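Long-range contacts in leucine aminopeptidase 1 (Caenorhabditis elegans, PDB 2HC9), which releases N-terminal amino acids, preferably leucine, from peptides using two zinc ions per subunit, and probably serves as a digestive enzyme: residues H292-T297 with K482-P487; V23-V28 with I75-A80; I183-A188 with G227-A232. The protein carries 1 engineered substitution. All coordinates share one frame; numbering follows the deposited sequence.

Contact 1: residues H292-T297 with K482-P487; sequences HGFSQT and KYTSVP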
ATOM      1  N   HIS A 292      19.101 -46.572 -13.937  1.00 17.88           N
ATOM      2  CA  HIS A 292      19.529 -46.939 -15.275  1.00 18.83           C
ATOM      3  C   HIS A 292      21.038 -46.964 -15.470  1.00 19.34           C
ATOM      4  O   HIS A 292      21.559 -46.465 -16.464  1.00 22.83           O
ATOM      5  CB  HIS A 292      18.758 -46.126 -16.308  1.00 19.62           C
ATOM      6  CG  HIS A 292      17.306 -46.485 -16.344  1.00 24.05           C
ATOM      7  ND1 HIS A 292      16.824 -47.521 -17.111  1.00 21.51           N
ATOM      8  CD2 HIS A 292      16.246 -46.003 -15.650  1.00 20.11           C
ATOM      9  CE1 HIS A 292      15.526 -47.657 -16.900  1.00 22.49           C
ATOM     10  NE2 HIS A 292      15.148 -46.745 -16.019  1.00 17.79           N
ATOM     11  N   GLY A 293      21.725 -47.597 -14.526  1.00 20.02           N
ATOM     12  CA  GLY A 293      23.125 -47.937 -14.697  1.00 24.91           C
ATOM     13  C   GLY A 293      24.021 -46.709 -14.764  1.00 24.92           C
ATOM     14  O   GLY A 293      24.928 -46.636 -15.592  1.00 27.26           O
ATOM     15  N   PHE A 294      23.761 -45.736 -13.904  1.00 18.74           N
ATOM     16  CA  PHE A 294      24.505 -44.476 -13.955  1.00 21.50           C
ATOM     17  C   PHE A 294      25.989 -44.690 -13.614  1.00 19.25           C
ATOM     18  O   PHE A 294      26.341 -45.185 -12.528  1.00 19.93           O
ATOM     19  CB  PHE A 294      23.913 -43.443 -12.991  1.00 18.69           C
ATOM     20  CG  PHE A 294      24.387 -42.028 -13.252  1.00 18.75           C
ATOM     21  CD1 PHE A 294      23.803 -41.260 -14.270  1.00 20.36           C
ATOM     22  CD2 PHE A 294      25.381 -41.452 -12.457  1.00 18.10           C
ATOM     23  CE1 PHE A 294      24.232 -39.936 -14.515  1.00 19.83           C
ATOM     24  CE2 PHE A 294      25.810 -40.138 -12.691  1.00 17.76           C
ATOM     25  CZ  PHE A 294      25.234 -39.385 -13.724  1.00 17.44           C
ATOM     26  N   SER A 295      26.844 -44.299 -14.546  1.00 19.54           N
ATOM     27  CA  SER A 295      28.218 -44.786 -14.584  1.00 22.26           C
ATOM     28  C   SER A 295      29.185 -43.882 -13.800  1.00 21.82           C
ATOM     29  O   SER A 295      30.356 -44.228 -13.633  1.00 21.17           O
ATOM     30  CB  SER A 295      28.694 -44.904 -16.031  1.00 20.87           C
ATOM     31  OG  SER A 295      28.839 -43.620 -16.611  1.00 24.78           O
ATOM     32  N   GLN A 296      28.707 -42.715 -13.359  1.00 19.25           N
ATOM     33  CA  GLN A 296      29.563 -41.767 -12.638  1.00 17.11           C
ATOM     34  C   GLN A 296      29.143 -41.654 -11.189  1.00 17.19           C
ATOM     35  O   GLN A 296      28.085 -42.120 -10.804  1.00 19.57           O
ATOM     36  CB  GLN A 296      29.532 -40.400 -13.320  1.00 19.70           C
ATOM     37  CG  GLN A 296      29.863 -40.460 -14.787  1.00 21.69           C
ATOM     38  CD  GLN A 296      31.278 -40.952 -15.036  1.00 28.09           C
ATOM     39  OE1 GLN A 296      32.231 -40.489 -14.398  1.00 26.56           O
ATOM     40  NE2 GLN A 296      31.418 -41.926 -15.942  1.00 29.02           N
ATOM     41  N   THR A 297      29.990 -41.056 -10.366  1.00 18.34           N
ATOM     42  CA  THR A 297      29.628 -40.893  -8.985  1.00 14.95           C
ATOM     43  C   THR A 297      28.608 -39.753  -8.932  1.00 17.86           C
ATOM     44  O   THR A 297      28.785 -38.716  -9.595  1.00 18.59           O
ATOM     45  CB  THR A 297      30.869 -40.558  -8.130  1.00 20.59           C
ATOM     46  OG1 THR A 297      31.710 -41.725  -8.057  1.00 22.24           O
ATOM     47  CG2 THR A 297      30.461 -40.132  -6.716  1.00 19.69           C
ATOM     48  N   LYS A 482      23.683 -39.417 -20.832  1.00 20.14           N
ATOM     49  CA  LYS A 482      24.823 -40.050 -21.538  1.00 24.96           C
ATOM     50  C   LYS A 482      25.606 -41.017 -20.633  1.00 22.00           C
ATOM     51  O   LYS A 482      26.332 -41.865 -21.122  1.00 23.09           O
ATOM     52  CB  LYS A 482      25.772 -38.992 -22.119  1.00 24.04           C
ATOM     53  CG  LYS A 482      26.511 -38.179 -21.047  1.00 31.18           C
ATOM     54  CD  LYS A 482      27.111 -36.905 -21.603  1.00 38.95           C
ATOM     55  CE  LYS A 482      28.614 -37.029 -21.698  1.00 46.48           C
ATOM     56  NZ  LYS A 482      29.268 -35.727 -22.044  1.00 46.64           N
ATOM     57  N   TYR A 483      25.448 -40.889 -19.314  1.00 16.28           N
ATOM     58  CA  TYR A 483      26.100 -41.785 -18.363  1.00 15.79           C
ATOM     59  C   TYR A 483      25.240 -42.985 -17.951  1.00 16.49           C
ATOM     60  O   TYR A 483      25.658 -43.785 -17.104  1.00 20.21           O
ATOM     61  CB  TYR A 483      26.511 -41.028 -17.116  1.00 16.62           C
ATOM     62  CG  TYR A 483      27.399 -39.836 -17.376  1.00 19.54           C
ATOM     63  CD1 TYR A 483      28.655 -39.988 -17.972  1.00 22.20           C
ATOM     64  CD2 TYR A 483      27.001 -38.559 -16.990  1.00 22.88           C
ATOM     65  CE1 TYR A 483      29.491 -38.867 -18.205  1.00 24.56           C
ATOM     66  CE2 TYR A 483      27.825 -37.447 -17.206  1.00 21.76           C
ATOM     67  CZ  TYR A 483      29.063 -37.614 -17.808  1.00 25.07           C
ATOM     68  OH  TYR A 483      29.873 -36.507 -18.020  1.00 23.80           O
ATOM     69  N   THR A 484      24.043 -43.081 -18.526  1.00 20.21           N
ATOM     70  CA  THR A 484      23.154 -44.223 -18.292  1.00 19.09           C
ATOM     71  C   THR A 484      23.274 -45.247 -19.414  1.00 21.55           C
ATOM     72  O   THR A 484      23.952 -45.012 -20.432  1.00 20.83           O
ATOM     73  CB  THR A 484      21.672 -43.802 -18.236  1.00 17.48           C
ATOM     74  OG1 THR A 484      21.240 -43.424 -19.549  1.00 20.01           O
ATOM     75  CG2 THR A 484      21.470 -42.632 -17.253  1.00 22.17           C
ATOM     76  N   SER A 485      22.571 -46.369 -19.233  1.00 22.20           N
ATOM     77  CA  SER A 485      22.473 -47.385 -20.257  1.00 23.34           C
ATOM     78  C   SER A 485      21.342 -47.143 -21.235  1.00 27.84           C
ATOM     79  O   SER A 485      21.086 -48.010 -22.069  1.00 30.64           O
ATOM     80  CB  SER A 485      22.282 -48.769 -19.619  1.00 27.49           C
ATOM     81  OG  SER A 485      21.110 -48.798 -18.815  1.00 29.78           O
ATOM     82  N   VAL A 486      20.651 -45.999 -21.150  1.00 18.67           N
ATOM     83  CA  VAL A 486      19.411 -45.837 -21.918  1.00 20.32           C
ATOM     84  C   VAL A 486      19.702 -45.404 -23.353  1.00 22.87           C
ATOM     85  O   VAL A 486      20.257 -44.334 -23.560  1.00 22.75           O
ATOM     86  CB  VAL A 486      18.445 -44.816 -21.253  1.00 16.98           C
ATOM     87  CG1 VAL A 486      17.101 -44.814 -21.987  1.00 19.19           C
ATOM     88  CG2 VAL A 486      18.217 -45.179 -19.772  1.00 16.50           C
ATOM     89  N   PRO A 487      19.310 -46.220 -24.350  1.00 24.76           N
ATOM     90  CA  PRO A 487      19.660 -45.880 -25.741  1.00 26.60           C
ATOM     91  C   PRO A 487      19.263 -44.471 -26.176  1.00 27.22           C
ATOM     92  O   PRO A 487      20.086 -43.751 -26.727  1.00 28.41           O
ATOM     93  CB  PRO A 487      18.907 -46.943 -26.558  1.00 28.26           C
ATOM     94  CG  PRO A 487      18.874 -48.127 -25.652  1.00 26.50           C
ATOM     95  CD  PRO A 487      18.615 -47.521 -24.266  1.00 25.68           C
TER

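Contact 2: residues V23-V28 with I75-A80; sequences VGKKSV and ITVPDA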
ATOM      1  N   VAL A  23      -2.276 -38.262 -29.826  1.00 19.96           N
ATOM      2  CA  VAL A  23      -1.409 -37.085 -29.759  1.00 19.66           C
ATOM      3  C   VAL A  23      -0.365 -37.081 -30.876  1.00 21.55           C
ATOM      4  O   VAL A  23       0.321 -38.085 -31.111  1.00 19.56           O
ATOM      5  CB  VAL A  23      -0.698 -36.995 -28.379  1.00 18.60           C
ATOM      6  CG1 VAL A  23       0.109 -35.662 -28.265  1.00 20.43           C
ATOM      7  CG2 VAL A  23      -1.715 -37.144 -27.252  1.00 14.71           C
ATOM      8  N   GLY A  24      -0.242 -35.951 -31.576  1.00 21.76           N
ATOM      9  CA  GLY A  24       0.824 -35.824 -32.573  1.00 18.14           C
ATOM     10  C   GLY A  24       0.963 -34.411 -33.125  1.00 17.73           C
ATOM     11  O   GLY A  24       0.007 -33.656 -33.144  1.00 22.74           O
ATOM     12  N   LYS A  25       2.161 -34.074 -33.586  1.00 19.66           N
ATOM     13  CA  LYS A  25       2.319 -32.936 -34.492  1.00 20.10           C
ATOM     14  C   LYS A  25       1.535 -33.076 -35.780  1.00 25.00           C
ATOM     15  O   LYS A  25       1.415 -34.168 -36.347  1.00 22.37           O
ATOM     16  CB  LYS A  25       3.787 -32.652 -34.784  1.00 19.54           C
ATOM     17  CG  LYS A  25       4.538 -32.091 -33.563  1.00 21.20           C
ATOM     18  CD  LYS A  25       6.020 -32.010 -33.834  1.00 19.48           C
ATOM     19  CE  LYS A  25       6.717 -31.127 -32.802  1.00 16.51           C
ATOM     20  NZ  LYS A  25       8.185 -31.242 -32.939  1.00 17.49           N
ATOM     21  N   LYS A  26       1.020 -31.945 -36.244  1.00 23.57           N
ATOM     22  CA  LYS A  26       0.197 -31.879 -37.439  1.00 25.97           C
ATOM     23  C   LYS A  26       0.850 -32.585 -38.626  1.00 26.74           C
ATOM     24  O   LYS A  26       0.200 -33.353 -39.321  1.00 28.60           O
ATOM     25  CB  LYS A  26      -0.056 -30.391 -37.769  1.00 30.79           C
ATOM     26  CG  LYS A  26      -1.122 -30.139 -38.827  1.00 36.63           C
ATOM     27  CD  LYS A  26      -2.489 -30.618 -38.353  1.00 40.43           C
ATOM     28  CE  LYS A  26      -3.498 -30.592 -39.476  1.00 44.41           C
ATOM     29  NZ  LYS A  26      -3.754 -29.205 -39.942  1.00 43.90           N
ATOM     30  N   SER A  27       2.150 -32.362 -38.830  1.00 24.51           N
ATOM     31  CA  SER A  27       2.830 -32.941 -39.977  1.00 28.83           C
ATOM     32  C   SER A  27       2.895 -34.459 -39.854  1.00 28.65           C
ATOM     33  O   SER A  27       2.830 -35.168 -40.873  1.00 29.85           O
ATOM     34  CB  SER A  27       4.245 -32.369 -40.147  1.00 26.24           C
ATOM     35  OG  SER A  27       5.054 -32.673 -39.011  1.00 26.80           O
ATOM     36  N   VAL A  28       3.013 -34.958 -38.621  1.00 21.26           N
ATOM     37  CA  VAL A  28       3.115 -36.403 -38.378  1.00 22.24           C
ATOM     38  C   VAL A  28       1.735 -37.043 -38.566  1.00 25.80           C
ATOM     39  O   VAL A  28       1.575 -38.038 -39.305  1.00 23.93           O
ATOM     40  CB  VAL A  28       3.672 -36.706 -36.968  1.00 21.25           C
ATOM     41  CG1 VAL A  28       3.604 -38.203 -36.677  1.00 21.78           C
ATOM     42  CG2 VAL A  28       5.124 -36.168 -36.831  1.00 21.28           C
ATOM     43  N   ILE A  75      -5.271 -34.522 -29.838  1.00 19.50           N
ATOM     44  CA  ILE A  75      -4.463 -33.345 -29.531  1.00 20.53           C
ATOM     45  C   ILE A  75      -3.448 -33.134 -30.663  1.00 19.41           C
ATOM     46  O   ILE A  75      -2.587 -33.982 -30.912  1.00 19.50           O
ATOM     47  CB  ILE A  75      -3.748 -33.486 -28.157  1.00 21.44           C
ATOM     48  CG1 ILE A  75      -4.787 -33.457 -27.025  1.00 21.50           C
ATOM     49  CG2 ILE A  75      -2.685 -32.364 -27.967  1.00 20.25           C
ATOM     50  CD1 ILE A  75      -4.158 -33.713 -25.617  1.00 21.93           C
ATOM     51  N   THR A  76      -3.587 -32.006 -31.354  1.00 18.20           N
ATOM     52  CA  THR A  76      -2.643 -31.621 -32.381  0.70 20.72           C
ATOM     53  C   THR A  76      -1.595 -30.662 -31.806  1.00 22.65           C
ATOM     54  O   THR A  76      -1.933 -29.611 -31.246  1.00 24.32           O
ATOM     55  CB  THR A  76      -3.371 -30.999 -33.599  0.70 20.76           C
ATOM     56  OG1 THR A  76      -4.339 -31.937 -34.102  0.70 21.66           O
ATOM     57  CG2 THR A  76      -2.380 -30.649 -34.706  0.70 20.22           C
ATOM     58  N   VAL A  77      -0.335 -31.036 -31.962  1.00 17.99           N
ATOM     59  CA  VAL A  77       0.804 -30.267 -31.469  1.00 19.62           C
ATOM     60  C   VAL A  77       1.338 -29.448 -32.651  1.00 20.97           C
ATOM     61  O   VAL A  77       1.461 -29.973 -33.754  1.00 22.12           O
ATOM     62  CB  VAL A  77       1.923 -31.252 -30.977  1.00 19.25           C
ATOM     63  CG1 VAL A  77       3.163 -30.497 -30.428  1.00 18.40           C
ATOM     64  CG2 VAL A  77       1.356 -32.176 -29.899  1.00 17.94           C
ATOM     65  N   PRO A  78       1.676 -28.163 -32.427  1.00 25.60           N
ATOM     66  CA  PRO A  78       2.235 -27.399 -33.551  1.00 22.13           C
ATOM     67  C   PRO A  78       3.595 -27.911 -34.014  1.00 19.04           C
ATOM     68  O   PRO A  78       4.381 -28.450 -33.217  1.00 21.11           O
ATOM     69  CB  PRO A  78       2.325 -25.963 -33.025  1.00 21.49           C
ATOM     70  CG  PRO A  78       2.132 -26.027 -31.563  1.00 23.00           C
ATOM     71  CD  PRO A  78       1.561 -27.370 -31.185  1.00 20.82           C
ATOM     72  N   ASP A  79       3.853 -27.751 -35.309  1.00 20.74           N
ATOM     73  CA  ASP A  79       5.137 -28.094 -35.888  1.00 21.49           C
ATOM     74  C   ASP A  79       6.186 -26.989 -35.722  1.00 20.73           C
ATOM     75  O   ASP A  79       7.350 -27.271 -35.443  1.00 27.35           O
ATOM     76  CB  ASP A  79       4.956 -28.429 -37.360  1.00 24.73           C
ATOM     77  CG  ASP A  79       4.458 -29.846 -37.560  1.00 22.17           C
ATOM     78  OD1 ASP A  79       5.223 -30.793 -37.300  1.00 28.08           O
ATOM     79  OD2 ASP A  79       3.304 -29.995 -37.969  1.00 25.82           O
ATOM     80  N   ALA A  80       5.750 -25.744 -35.873  1.00 21.27           N
ATOM     81  CA  ALA A  80       6.648 -24.574 -35.794  1.00 27.31           C
ATOM     82  C   ALA A  80       7.029 -24.247 -34.355  1.00 20.32           C
ATOM     83  O   ALA A  80       6.240 -24.454 -33.445  1.00 19.19           O
ATOM     84  CB  ALA A  80       5.980 -23.366 -36.418  1.00 24.90           C
TER
HETATM   85  O   HOH W   1       8.483 -30.122 -35.629  1.00 34.78           O

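Contact 3: residues I183-A188 with G227-A232; sequences ILTTDA and GPTPPA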
ATOM      1  N   ILE A 183       1.240 -32.232   6.247  1.00 15.75           N
ATOM      2  CA  ILE A 183       1.487 -33.654   6.014  1.00 15.22           C
ATOM      3  C   ILE A 183       2.946 -33.880   5.609  1.00 17.47           C
ATOM      4  O   ILE A 183       3.659 -34.691   6.225  1.00 15.06           O
ATOM      5  CB  ILE A 183       0.528 -34.163   4.928  1.00 14.96           C
ATOM      6  CG1 ILE A 183      -0.926 -34.007   5.421  1.00 21.12           C
ATOM      7  CG2 ILE A 183       0.858 -35.616   4.541  1.00 17.80           C
ATOM      8  CD1 ILE A 183      -1.979 -34.430   4.413  1.00 25.04           C
ATOM      9  N   LEU A 184       3.393 -33.163   4.573  1.00 16.71           N
ATOM     10  CA  LEU A 184       4.812 -33.245   4.168  1.00 15.78           C
ATOM     11  C   LEU A 184       5.644 -32.290   5.010  1.00 16.95           C
ATOM     12  O   LEU A 184       6.043 -31.194   4.579  1.00 15.20           O
ATOM     13  CB  LEU A 184       5.017 -33.051   2.654  1.00 14.33           C
ATOM     14  CG  LEU A 184       6.439 -33.446   2.193  1.00 15.38           C
ATOM     15  CD1 LEU A 184       6.615 -35.000   2.047  1.00 16.39           C
ATOM     16  CD2 LEU A 184       6.762 -32.760   0.873  1.00 16.50           C
ATOM     17  N   THR A 185       5.910 -32.718   6.237  1.00 15.37           N
ATOM     18  CA  THR A 185       6.794 -31.988   7.144  1.00 14.44           C
ATOM     19  C   THR A 185       8.264 -32.230   6.789  1.00 13.69           C
ATOM     20  O   THR A 185       8.558 -33.053   5.920  1.00 15.01           O
ATOM     21  CB  THR A 185       6.564 -32.505   8.587  1.00 15.92           C
ATOM     22  OG1 THR A 185       6.840 -33.912   8.603  1.00 15.00           O
ATOM     23  CG2 THR A 185       5.087 -32.252   9.038  1.00 16.00           C
ATOM     24  N   THR A 186       9.201 -31.596   7.506  1.00 14.24           N
ATOM     25  CA  THR A 186      10.616 -31.938   7.276  1.00 16.48           C
ATOM     26  C   THR A 186      10.856 -33.430   7.512  1.00 19.13           C
ATOM     27  O   THR A 186      11.560 -34.089   6.726  1.00 13.93           O
ATOM     28  CB  THR A 186      11.607 -31.149   8.163  1.00 14.21           C
ATOM     29  OG1 THR A 186      11.341 -31.420   9.541  1.00 16.16           O
ATOM     30  CG2 THR A 186      11.502 -29.623   7.903  1.00 13.61           C
ATOM     31  N   ASP A 187      10.280 -33.953   8.597  1.00 14.25           N
ATOM     32  CA  ASP A 187      10.396 -35.396   8.911  1.00 16.54           C
ATOM     33  C   ASP A 187       9.875 -36.265   7.769  1.00 15.79           C
ATOM     34  O   ASP A 187      10.494 -37.280   7.398  1.00 15.07           O
ATOM     35  CB  ASP A 187       9.582 -35.716  10.172  1.00 18.35           C
ATOM     36  CG  ASP A 187      10.232 -35.170  11.462  1.00 24.17           C
ATOM     37  OD1 ASP A 187      11.398 -34.746  11.435  1.00 20.04           O
ATOM     38  OD2 ASP A 187       9.558 -35.190  12.510  1.00 21.18           O
ATOM     39  N   ALA A 188       8.711 -35.900   7.236  1.00 17.87           N
ATOM     40  CA  ALA A 188       8.107 -36.695   6.168  1.00 16.25           C
ATOM     41  C   ALA A 188       8.958 -36.629   4.899  1.00 16.98           C
ATOM     42  O   ALA A 188       9.111 -37.628   4.211  1.00 15.86           O
ATOM     43  CB  ALA A 188       6.713 -36.208   5.876  1.00 16.19           C
ATOM     44  N   GLY A 227      11.063 -24.330  12.950  1.00 14.82           N
ATOM     45  CA  GLY A 227      10.011 -25.209  12.357  1.00 15.66           C
ATOM     46  C   GLY A 227       9.373 -26.099  13.422  1.00 18.25           C
ATOM     47  O   GLY A 227       9.963 -26.328  14.500  1.00 18.14           O
ATOM     48  N   PRO A 228       8.164 -26.617  13.138  1.00 16.38           N
ATOM     49  CA  PRO A 228       7.497 -27.525  14.062  1.00 17.86           C
ATOM     50  C   PRO A 228       8.174 -28.897  14.140  1.00 18.28           C
ATOM     51  O   PRO A 228       7.992 -29.611  15.123  1.00 17.68           O
ATOM     52  CB  PRO A 228       6.081 -27.641  13.477  1.00 19.71           C
ATOM     53  CG  PRO A 228       6.244 -27.427  12.029  1.00 16.52           C
ATOM     54  CD  PRO A 228       7.364 -26.381  11.926  1.00 16.35           C
ATOM     55  N   THR A 229       8.943 -29.256  13.110  1.00 14.75           N
ATOM     56  CA  THR A 229       9.755 -30.476  13.102  1.00 15.41           C
ATOM     57  C   THR A 229      11.147 -30.039  12.643  1.00 20.19           C
ATOM     58  O   THR A 229      11.283 -28.978  12.025  1.00 18.86           O
ATOM     59  CB  THR A 229       9.171 -31.547  12.140  1.00 16.26           C
ATOM     60  OG1 THR A 229       9.034 -30.973  10.836  1.00 16.46           O
ATOM     61  CG2 THR A 229       7.755 -32.044  12.628  1.00 19.02           C
ATOM     62  N   PRO A 230      12.187 -30.775  13.040  1.00 18.27           N
ATOM     63  CA  PRO A 230      13.531 -30.198  12.909  1.00 16.95           C
ATOM     64  C   PRO A 230      14.134 -30.158  11.502  1.00 15.15           C
ATOM     65  O   PRO A 230      13.708 -30.902  10.599  1.00 16.61           O
ATOM     66  CB  PRO A 230      14.388 -31.065  13.834  1.00 19.63           C
ATOM     67  CG  PRO A 230      13.657 -32.316  13.984  1.00 24.55           C
ATOM     68  CD  PRO A 230      12.199 -32.066  13.750  1.00 19.11           C
ATOM     69  N   PRO A 231      15.130 -29.272  11.314  1.00 15.70           N
ATOM     70  CA  PRO A 231      15.812 -29.205  10.030  1.00 15.23           C
ATOM     71  C   PRO A 231      16.620 -30.503   9.792  1.00 18.06           C
ATOM     72  O   PRO A 231      16.971 -31.191  10.757  1.00 17.27           O
ATOM     73  CB  PRO A 231      16.764 -27.979  10.201  1.00 15.26           C
ATOM     74  CG  PRO A 231      16.995 -27.887  11.710  1.00 16.40           C
ATOM     75  CD  PRO A 231      15.642 -28.275  12.290  1.00 16.62           C
ATOM     76  N   ALA A 232      16.918 -30.818   8.533  1.00 15.61           N
ATOM     77  CA  ALA A 232      17.739 -31.986   8.199  1.00 15.03           C
ATOM     78  C   ALA A 232      18.507 -31.720   6.942  1.00 15.97           C
ATOM     79  O   ALA A 232      18.085 -30.938   6.082  1.00 18.23           O
ATOM     80  CB  ALA A 232      16.861 -33.242   8.001  1.00 17.60           C
TER
HETATM   81  O   HOH W   2       8.098 -29.375   8.948  1.00 17.08           O
HETATM   82  O   HOH W   3      13.715 -33.817  10.165  1.00 23.14           O

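Contact 1: residues H292-T297 with K482-P487
The ring of Tyr483 lies between two methylene groups: CG of Gln296 sits 3.4 Å above one face, displaced toward the rim, while CG of neighbouring Lys482 covers the centre of the other. Tyr483 also turns a ring edge toward the face of Phe294, an offset edge-to-face pair with planes 76° apart, and its CB rests over that same Phe294 face, 3.6 Å from CE1. Thr484 CG2 meets the Phe294 ring at its edge. These contacts join the loop leading from helix 277-290 into strand 297-307 of the M17 catalytic domain to the C-terminal tail after helix 473-480. Two backbone bonds tie the loops in opposite directions: Ser485 N to His292 O (2.9 Å, 164°) and Ser295 N to Tyr483 O (2.9 Å, more bent at 136°). Thr484 OG1 bonds to Gly481 O and accepts from Val486 N, an ST turn. Gln296 NE2 donates to Ser295 OG, while OE1 accepts from Glu245 N. An alanine at Gln296 would probably take the CG methylene off that face of the Tyr483 ring and leave Glu245 N without this acceptor. At the far end Val486 CG2 packs on His292 CB at 3.6 Å.

Contact 2: residues V23-V28 with I75-A80
Val23, Gly24 and Lys25 pair in parallel with Ile75, Thr76 and Val77, two neighbouring strands in the mixed sheet of the N-terminal domain, which belongs to the macro-domain clan. The strand axes approach to 4.5 Å, with 27° between their N-to-C directions.

The backbone bonds follow the parallel pattern, with Gly24 using both of its polar atoms on the partner strand. Its N donates to Ile75 O, and its O accepts from Val77 N (2.9 Å). Lys26 N then donates to Val77 O, carrying the ladder into the first residue of helix 26-31. Weaker CA-H...O contacts run alongside, such as Lys25 CA to Val77 O at 3.2 Å.

Apolar packing is concentrated on the face that carries Val23, Ile75 and Val77. Val23 CG1 meets Val77 CG2 at 4.0 Å, and helix 90-97 covers this face through Ile93 and Leu97. On the other face, Lys26 CD comes within 3.6 Å of Thr76 CG2, a contact that is doubtful because it holds for one of two conformers of Thr76; the lysine's NZ reaches on to the carbonyls of Ile59 and Pro60.

The charged groups lie at the strand ends. Lys25, extended beyond CG, passes Pro78 O with its CE; its NZ forms a salt bridge with Asp119, and a water accepts from NZ while donating to Asp79 O. The Asp79 carboxylate grips Ser27 in the first helical turn with both oxygens. OD2 accepts from Ser27 N at 2.8 Å through its syn lone pair, whereas Ser27 OG donates to OD1 at a short 2.5 Å from above the carboxylate plane.

Contact 3: residues I183-A188 with G227-A232
Thr186 and Thr229 mark the closest backbone approach, with CA atoms 6.1 Å apart, and the direct hydrogen bonds across the contact run through side chains. The Thr186 hydroxyl has two partners: OG1 donates to Pro230 O at 2.6 Å, tilted 34° from the carbonyl plane, and is hydrogen-bonded to Thr229 OG1 at 2.7 Å. Chi1 near +60° in both threonines puts each OG1 between its own backbone N and carbonyl carbon. A water 2.9 Å from Thr186 N accepts its hydrogen and also bonds to Thr229 OG1, joining the first amide of the helix to the loop. Asp187 lies against the loop: OD2 approaches Thr229 CG2 at 3.6 Å, and OD1 meets Pro230 CD, the Asp187 and Pro230 side chains at about a right angle. OD1 also forms a salt bridge with Arg208, and a second water donates to both this oxygen and Pro230 O. Thr185 is the N-cap residue, its OG1 accepting from Ala188 N at 3.1 Å. The contact joins the capped N terminus of helix 186-199 to the proline-rich entry to strand 232-238 in the M17 catalytic domain, with the Thr186 side chain about 12 Å from a zinc ion.

From the N terminus, contact 2 comes first, closing a loop of 46 intervening residues within the N-terminal domain and pairing strand 18-25 with strand 72-77. Contact 3 follows in the catalytic domain, where 38 residues separate the start of helix 186-199 from the entry to strand 232-238. Contact 1 closes last and spans most: 184 residues, including the zinc ligands Asp334 and Glu336, lie between the loop before strand 297-307 and the C-terminal tail. The three loops run in series, neither nesting nor crossing. Contacts 2 and 3 lie on opposite sides of the chain's centre, their centres 44 Å apart, and no two contacts touch.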